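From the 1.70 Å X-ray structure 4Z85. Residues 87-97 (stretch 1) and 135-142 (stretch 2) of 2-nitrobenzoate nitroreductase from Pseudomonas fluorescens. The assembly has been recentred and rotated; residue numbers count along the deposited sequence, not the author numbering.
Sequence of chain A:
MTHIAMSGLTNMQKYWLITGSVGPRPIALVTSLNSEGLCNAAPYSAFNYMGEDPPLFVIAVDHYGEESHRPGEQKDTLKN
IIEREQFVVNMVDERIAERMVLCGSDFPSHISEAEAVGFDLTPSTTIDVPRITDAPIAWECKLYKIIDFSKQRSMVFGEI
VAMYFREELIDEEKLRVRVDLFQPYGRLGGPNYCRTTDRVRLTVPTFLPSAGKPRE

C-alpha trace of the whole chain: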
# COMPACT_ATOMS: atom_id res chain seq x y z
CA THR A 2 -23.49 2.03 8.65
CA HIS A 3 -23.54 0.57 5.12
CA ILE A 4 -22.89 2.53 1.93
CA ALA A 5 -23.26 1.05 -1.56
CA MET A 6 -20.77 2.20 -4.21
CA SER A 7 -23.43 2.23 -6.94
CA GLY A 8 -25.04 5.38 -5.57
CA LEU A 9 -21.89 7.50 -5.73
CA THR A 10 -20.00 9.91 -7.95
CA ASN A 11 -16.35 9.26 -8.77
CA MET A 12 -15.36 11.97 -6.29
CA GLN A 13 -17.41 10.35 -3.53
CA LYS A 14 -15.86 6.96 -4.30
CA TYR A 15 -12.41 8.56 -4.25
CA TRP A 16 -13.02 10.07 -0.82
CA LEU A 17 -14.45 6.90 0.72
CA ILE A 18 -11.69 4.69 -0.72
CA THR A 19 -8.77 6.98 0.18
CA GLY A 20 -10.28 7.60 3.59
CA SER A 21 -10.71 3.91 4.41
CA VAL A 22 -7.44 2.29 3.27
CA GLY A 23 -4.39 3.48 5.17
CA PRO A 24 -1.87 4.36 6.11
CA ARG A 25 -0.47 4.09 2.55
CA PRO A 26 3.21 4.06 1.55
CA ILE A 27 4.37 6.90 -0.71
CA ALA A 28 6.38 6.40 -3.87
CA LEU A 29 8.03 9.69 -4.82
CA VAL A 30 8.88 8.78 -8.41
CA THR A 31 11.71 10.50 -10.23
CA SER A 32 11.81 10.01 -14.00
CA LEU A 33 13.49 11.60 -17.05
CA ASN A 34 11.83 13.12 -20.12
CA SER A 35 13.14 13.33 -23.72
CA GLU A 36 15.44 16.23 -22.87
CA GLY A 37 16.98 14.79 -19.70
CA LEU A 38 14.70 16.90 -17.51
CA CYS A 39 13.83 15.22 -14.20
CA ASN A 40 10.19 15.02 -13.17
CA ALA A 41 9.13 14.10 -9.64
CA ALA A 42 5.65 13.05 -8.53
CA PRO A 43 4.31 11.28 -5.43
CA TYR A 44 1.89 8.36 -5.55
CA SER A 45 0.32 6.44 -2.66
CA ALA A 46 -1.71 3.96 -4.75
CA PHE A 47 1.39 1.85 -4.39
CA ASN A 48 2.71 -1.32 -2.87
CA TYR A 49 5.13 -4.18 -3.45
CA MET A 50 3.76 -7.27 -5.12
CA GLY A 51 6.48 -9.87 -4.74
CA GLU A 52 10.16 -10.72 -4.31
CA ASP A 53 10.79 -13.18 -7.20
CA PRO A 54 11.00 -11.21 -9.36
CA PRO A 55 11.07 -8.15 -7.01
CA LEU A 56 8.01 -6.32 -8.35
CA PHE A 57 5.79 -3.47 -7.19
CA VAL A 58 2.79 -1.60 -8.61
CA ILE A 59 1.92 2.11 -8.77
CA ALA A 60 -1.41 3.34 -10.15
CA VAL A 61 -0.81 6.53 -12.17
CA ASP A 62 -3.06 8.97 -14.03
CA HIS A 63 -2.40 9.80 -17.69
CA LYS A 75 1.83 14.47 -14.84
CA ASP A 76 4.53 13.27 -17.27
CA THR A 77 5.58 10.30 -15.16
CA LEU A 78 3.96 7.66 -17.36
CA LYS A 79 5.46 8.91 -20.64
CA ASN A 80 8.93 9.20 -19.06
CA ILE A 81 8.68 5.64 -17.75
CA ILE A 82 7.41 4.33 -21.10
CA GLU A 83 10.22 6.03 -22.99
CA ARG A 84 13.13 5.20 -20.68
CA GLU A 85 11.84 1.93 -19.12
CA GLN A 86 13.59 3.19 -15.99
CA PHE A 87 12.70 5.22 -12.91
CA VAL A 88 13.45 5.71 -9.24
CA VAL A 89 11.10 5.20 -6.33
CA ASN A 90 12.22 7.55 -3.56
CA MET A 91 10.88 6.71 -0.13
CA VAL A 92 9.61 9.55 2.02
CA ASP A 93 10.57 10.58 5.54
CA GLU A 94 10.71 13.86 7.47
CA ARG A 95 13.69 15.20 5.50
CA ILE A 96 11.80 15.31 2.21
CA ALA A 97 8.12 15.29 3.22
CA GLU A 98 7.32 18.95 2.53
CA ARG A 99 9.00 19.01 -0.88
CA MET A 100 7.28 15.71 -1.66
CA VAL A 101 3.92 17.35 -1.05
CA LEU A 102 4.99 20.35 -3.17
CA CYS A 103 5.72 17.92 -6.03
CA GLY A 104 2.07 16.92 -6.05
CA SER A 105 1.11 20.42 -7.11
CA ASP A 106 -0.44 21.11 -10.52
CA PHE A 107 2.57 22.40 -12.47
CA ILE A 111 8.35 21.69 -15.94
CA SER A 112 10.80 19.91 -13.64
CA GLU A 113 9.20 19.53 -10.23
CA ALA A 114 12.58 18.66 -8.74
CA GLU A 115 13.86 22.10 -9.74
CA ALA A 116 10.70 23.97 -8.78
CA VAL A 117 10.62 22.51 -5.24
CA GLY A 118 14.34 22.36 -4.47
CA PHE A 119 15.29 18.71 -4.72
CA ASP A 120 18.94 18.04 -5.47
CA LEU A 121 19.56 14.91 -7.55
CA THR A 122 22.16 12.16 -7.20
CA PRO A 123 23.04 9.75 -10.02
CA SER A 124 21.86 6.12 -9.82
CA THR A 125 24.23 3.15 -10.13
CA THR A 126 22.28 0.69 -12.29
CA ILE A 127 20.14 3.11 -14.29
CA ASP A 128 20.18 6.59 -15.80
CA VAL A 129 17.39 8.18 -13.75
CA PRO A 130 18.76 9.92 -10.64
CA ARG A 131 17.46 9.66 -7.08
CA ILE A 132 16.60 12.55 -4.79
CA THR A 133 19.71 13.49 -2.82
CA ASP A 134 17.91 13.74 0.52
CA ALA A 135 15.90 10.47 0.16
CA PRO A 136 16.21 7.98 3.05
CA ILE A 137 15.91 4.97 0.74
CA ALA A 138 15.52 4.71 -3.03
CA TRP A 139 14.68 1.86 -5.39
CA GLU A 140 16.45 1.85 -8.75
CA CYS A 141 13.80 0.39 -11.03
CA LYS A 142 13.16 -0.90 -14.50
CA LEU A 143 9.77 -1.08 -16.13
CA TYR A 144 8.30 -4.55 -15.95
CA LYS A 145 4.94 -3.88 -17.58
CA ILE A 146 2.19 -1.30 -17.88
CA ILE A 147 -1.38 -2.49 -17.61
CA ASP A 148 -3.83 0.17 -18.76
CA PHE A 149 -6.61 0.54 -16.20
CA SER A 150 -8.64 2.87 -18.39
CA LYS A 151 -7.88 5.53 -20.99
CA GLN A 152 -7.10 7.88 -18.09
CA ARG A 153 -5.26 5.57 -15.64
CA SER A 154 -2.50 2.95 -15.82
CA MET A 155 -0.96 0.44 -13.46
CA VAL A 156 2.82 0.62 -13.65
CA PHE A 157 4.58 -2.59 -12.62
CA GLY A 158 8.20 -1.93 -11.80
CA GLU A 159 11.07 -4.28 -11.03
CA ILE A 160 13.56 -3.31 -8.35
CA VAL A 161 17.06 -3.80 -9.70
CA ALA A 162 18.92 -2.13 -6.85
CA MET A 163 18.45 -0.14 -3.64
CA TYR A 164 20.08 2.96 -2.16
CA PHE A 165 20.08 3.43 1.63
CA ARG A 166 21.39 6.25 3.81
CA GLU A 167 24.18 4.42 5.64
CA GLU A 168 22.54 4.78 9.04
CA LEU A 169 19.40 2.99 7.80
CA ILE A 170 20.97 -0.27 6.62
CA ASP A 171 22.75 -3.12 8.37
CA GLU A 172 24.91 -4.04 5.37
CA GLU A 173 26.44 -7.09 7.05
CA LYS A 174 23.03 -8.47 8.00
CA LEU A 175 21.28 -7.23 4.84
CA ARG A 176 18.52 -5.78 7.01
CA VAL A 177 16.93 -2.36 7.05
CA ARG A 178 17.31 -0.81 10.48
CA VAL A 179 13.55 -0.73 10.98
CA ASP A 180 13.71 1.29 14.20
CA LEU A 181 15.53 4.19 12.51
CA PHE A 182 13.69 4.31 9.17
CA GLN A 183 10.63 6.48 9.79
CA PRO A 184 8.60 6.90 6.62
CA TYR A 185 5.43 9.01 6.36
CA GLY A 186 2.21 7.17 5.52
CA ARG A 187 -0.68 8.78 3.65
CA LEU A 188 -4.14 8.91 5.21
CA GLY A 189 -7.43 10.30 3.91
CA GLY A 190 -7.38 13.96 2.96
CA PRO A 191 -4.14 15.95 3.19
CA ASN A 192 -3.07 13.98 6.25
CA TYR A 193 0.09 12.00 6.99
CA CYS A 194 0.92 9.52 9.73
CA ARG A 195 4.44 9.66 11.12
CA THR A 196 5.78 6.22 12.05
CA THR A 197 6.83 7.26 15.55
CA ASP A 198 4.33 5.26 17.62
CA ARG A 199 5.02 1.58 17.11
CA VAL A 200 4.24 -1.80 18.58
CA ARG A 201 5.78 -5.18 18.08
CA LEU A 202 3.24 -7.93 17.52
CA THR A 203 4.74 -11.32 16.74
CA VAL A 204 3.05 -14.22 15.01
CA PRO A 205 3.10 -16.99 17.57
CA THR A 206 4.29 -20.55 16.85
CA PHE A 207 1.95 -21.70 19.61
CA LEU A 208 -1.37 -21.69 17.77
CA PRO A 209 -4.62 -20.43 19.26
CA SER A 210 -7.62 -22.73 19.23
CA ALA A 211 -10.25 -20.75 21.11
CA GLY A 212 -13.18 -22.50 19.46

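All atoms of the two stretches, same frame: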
# COMPACT_ATOMS: atom_id res chain seq x y z
N PHE A 87 13.10 4.15 -13.83
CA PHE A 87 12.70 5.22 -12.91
C PHE A 87 13.16 4.91 -11.50
O PHE A 87 13.61 3.79 -11.21
CB PHE A 87 11.18 5.46 -12.94
CG PHE A 87 10.35 4.26 -12.58
CD1 PHE A 87 10.09 3.27 -13.52
CD2 PHE A 87 9.78 4.14 -11.32
CE1 PHE A 87 9.31 2.17 -13.20
CE2 PHE A 87 8.99 3.05 -11.00
CZ PHE A 87 8.75 2.06 -11.93
N VAL A 88 13.07 5.92 -10.63
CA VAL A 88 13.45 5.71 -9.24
C VAL A 88 12.25 5.91 -8.34
O VAL A 88 11.52 6.90 -8.48
CB VAL A 88 14.57 6.66 -8.78
CG1 VAL A 88 14.76 6.59 -7.24
CG2 VAL A 88 15.87 6.33 -9.50
N VAL A 89 12.05 4.97 -7.42
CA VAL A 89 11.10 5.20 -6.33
C VAL A 89 11.86 5.71 -5.11
O VAL A 89 12.66 5.01 -4.51
CB VAL A 89 10.33 3.91 -5.97
CG1 VAL A 89 9.45 4.15 -4.73
CG2 VAL A 89 9.47 3.46 -7.15
N ASN A 90 11.62 6.96 -4.75
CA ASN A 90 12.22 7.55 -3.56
C ASN A 90 11.24 7.43 -2.42
O ASN A 90 10.09 7.83 -2.57
CB ASN A 90 12.55 9.03 -3.77
CG ASN A 90 13.48 9.26 -4.93
OD1 ASN A 90 14.70 9.18 -4.78
ND2 ASN A 90 12.92 9.54 -6.10
N MET A 91 11.71 6.86 -1.32
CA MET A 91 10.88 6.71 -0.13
C MET A 91 10.89 8.04 0.62
O MET A 91 11.77 8.88 0.42
CB MET A 91 11.38 5.57 0.75
CG MET A 91 11.45 4.22 0.03
SD MET A 91 9.88 3.82 -0.79
CE MET A 91 10.32 2.25 -1.50
N VAL A 92 9.90 8.22 1.49
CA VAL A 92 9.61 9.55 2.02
C VAL A 92 9.65 9.56 3.54
O VAL A 92 8.86 8.88 4.18
CB VAL A 92 8.21 10.04 1.56
CG1 VAL A 92 7.91 11.42 2.17
CG2 VAL A 92 8.11 10.06 0.03
N ASP A 93 10.58 10.33 4.11
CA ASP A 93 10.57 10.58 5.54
C ASP A 93 10.59 12.09 5.81
O ASP A 93 10.39 12.88 4.90
CB ASP A 93 11.72 9.87 6.25
CG ASP A 93 13.10 10.44 5.92
OD1 ASP A 93 13.23 11.32 5.05
OD2 ASP A 93 14.08 9.97 6.54
N GLU A 94 10.80 12.47 7.06
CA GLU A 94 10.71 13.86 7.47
C GLU A 94 11.54 14.81 6.60
O GLU A 94 11.10 15.91 6.26
CB GLU A 94 11.14 13.99 8.93
CG GLU A 94 10.84 15.33 9.54
CD GLU A 94 11.45 15.49 10.91
OE1 GLU A 94 11.54 14.49 11.65
OE2 GLU A 94 11.85 16.63 11.26
N ARG A 95 12.74 14.36 6.22
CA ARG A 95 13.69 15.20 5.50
C ARG A 95 13.18 15.69 4.14
O ARG A 95 13.57 16.76 3.67
CB ARG A 95 15.01 14.45 5.31
CG ARG A 95 16.13 15.28 4.69
CD ARG A 95 17.44 14.52 4.70
NE ARG A 95 17.97 14.34 6.04
CZ ARG A 95 17.95 13.20 6.71
NH1 ARG A 95 17.43 12.11 6.16
NH2 ARG A 95 18.46 13.13 7.94
N ILE A 96 12.31 14.91 3.51
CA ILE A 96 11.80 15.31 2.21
C ILE A 96 10.28 15.43 2.12
O ILE A 96 9.76 15.66 1.05
CB ILE A 96 12.27 14.36 1.10
CG1 ILE A 96 11.71 12.95 1.30
CG2 ILE A 96 13.80 14.31 1.05
CD1 ILE A 96 11.90 12.05 0.07
N ALA A 97 9.58 15.32 3.25
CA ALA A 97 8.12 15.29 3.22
C ALA A 97 7.49 16.54 2.61
O ALA A 97 6.57 16.46 1.77
CB ALA A 97 7.59 15.08 4.64
N ALA A 135 16.78 11.61 -0.09
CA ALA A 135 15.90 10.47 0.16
C ALA A 135 16.51 9.48 1.14
O ALA A 135 17.70 9.19 1.06
CB ALA A 135 15.54 9.75 -1.14
N PRO A 136 15.70 8.95 2.07
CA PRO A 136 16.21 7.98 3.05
C PRO A 136 16.60 6.66 2.39
O PRO A 136 17.61 6.05 2.72
CB PRO A 136 15.04 7.79 4.01
CG PRO A 136 13.81 8.19 3.21
CD PRO A 136 14.28 9.28 2.29
N ILE A 137 15.75 6.22 1.46
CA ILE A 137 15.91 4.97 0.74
C ILE A 137 15.39 5.23 -0.66
O ILE A 137 14.44 5.99 -0.83
CB ILE A 137 15.13 3.80 1.39
CG1 ILE A 137 15.56 3.57 2.86
CG2 ILE A 137 15.32 2.52 0.60
CD1 ILE A 137 14.77 2.48 3.56
N ALA A 138 16.02 4.61 -1.66
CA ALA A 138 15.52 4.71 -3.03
C ALA A 138 15.63 3.37 -3.73
O ALA A 138 16.57 2.63 -3.52
CB ALA A 138 16.28 5.79 -3.81
N TRP A 139 14.64 3.04 -4.54
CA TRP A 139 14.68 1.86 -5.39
C TRP A 139 15.05 2.30 -6.80
O TRP A 139 14.39 3.15 -7.39
CB TRP A 139 13.33 1.14 -5.42
CG TRP A 139 12.86 0.51 -4.16
CD1 TRP A 139 13.57 0.33 -3.00
CD2 TRP A 139 11.57 -0.05 -3.93
NE1 TRP A 139 12.79 -0.31 -2.07
CE2 TRP A 139 11.56 -0.56 -2.62
CE3 TRP A 139 10.40 -0.16 -4.71
CZ2 TRP A 139 10.43 -1.16 -2.06
CZ3 TRP A 139 9.29 -0.76 -4.16
CH2 TRP A 139 9.31 -1.25 -2.85
N GLU A 140 16.13 1.73 -7.34
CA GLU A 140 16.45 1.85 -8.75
C GLU A 140 15.67 0.77 -9.50
O GLU A 140 15.86 -0.44 -9.25
CB GLU A 140 17.97 1.70 -8.97
CG GLU A 140 18.79 2.71 -8.15
CD GLU A 140 20.29 2.64 -8.42
OE1 GLU A 140 20.72 1.75 -9.19
OE2 GLU A 140 21.03 3.49 -7.87
N CYS A 141 14.80 1.24 -10.40
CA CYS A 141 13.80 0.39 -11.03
C CYS A 141 13.82 0.39 -12.54
O CYS A 141 14.12 1.41 -13.19
CB CYS A 141 12.40 0.80 -10.58
SG CYS A 141 12.19 0.93 -8.80
N LYS A 142 13.44 -0.76 -13.08
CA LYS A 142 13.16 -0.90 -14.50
C LYS A 142 11.69 -1.22 -14.68
O LYS A 142 11.06 -1.82 -13.81
CB LYS A 142 14.04 -1.98 -15.12
CG LYS A 142 15.51 -1.60 -15.11
CD LYS A 142 16.38 -2.71 -15.70
CE LYS A 142 17.79 -2.23 -16.00
NZ LYS A 142 18.64 -3.33 -16.59

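The two stretches meet as neighbouring antiparallel strands, their N-to-C directions 159° apart, and the backbone supplies the framework of the contact. Phe-87 and Cys-141 form a hydrogen-bonded pair, with Phe-87 N to Cys-141 O at 3.0 Å and Cys-141 N to Phe-87 O at 2.9 Å. Two residues on, Val-89 and Trp-139 repeat the pattern: Val-89 N donates to Trp-139 O at 3.0 Å, and Trp-139 N to Val-89 O at 2.8 Å. A fifth bond, from Met-91 N to Ile-137 O (2.9 Å), extends the ladder. Its reciprocal is absent: Ile-137 N lies 4.9 Å from Met-91 O, too far to bond. Pro-136 CD lies 3.2 Å from Met-91 O instead, and that oxygen is buried with no hydrogen-bond partner in the model. Between the narrow pairs, CA-H...O contacts add support: Val-88 CA lies 3.3 Å from Trp-139 O, and Ala-138 CA 3.2 Å from Val-89 O.

Alternation along the strands sorts the side chains onto two faces. One carries Phe-87, Val-89, Trp-139 and Cys-141, and here aromatic contacts are prominent. Cys-141 CB sits over the Phe-87 ring, 4.1 Å from CZ and only 10° off the ring normal; a small side chain suits this place because it can lie close against the flat ring. Val-89 CG2 approaches Cys-141 SG at 4.1 Å, while Val-89 CB and Trp-139 CB are also 4.1 Å apart, so the compact, branched valine packs against both neighbours.

Met-91 makes the most intimate aromatic contact. Its unbranched chain, with chi1 and chi2 both m and chi3 t, brings CE over one face of the Trp-139 indole, 3.3 Å from CE2. Its CG also packs 3.9 Å from Ile-137 CB. Flexibility suits methionine to this position, letting one side chain follow the partner strand from Ile-137 to Trp-139.

On the other face, Val-88, Asn-90, Ala-138 and Glu-140 make a lighter contact. Val-88 CG1 touches Ala-138 CB at 3.8 Å, and the small alanine accompanies a close backbone approach, with Asn-90 CA and Ala-138 CA 4.4 Å apart. The polar groups of Asn-90 and Glu-140 are hydrogen-bonded elsewhere in the structure.

Beyond the strands, Ile-96 CD1 reaches Pro-136 CD at 4.3 Å, an apolar contact from the start of the helix. Asp-93 caps that helix through a weak hydrogen bond from Arg-95 N to Asp-93 OD1 (3.3 Å), while its OD2 lies 3.5 Å from Pro-136 CB.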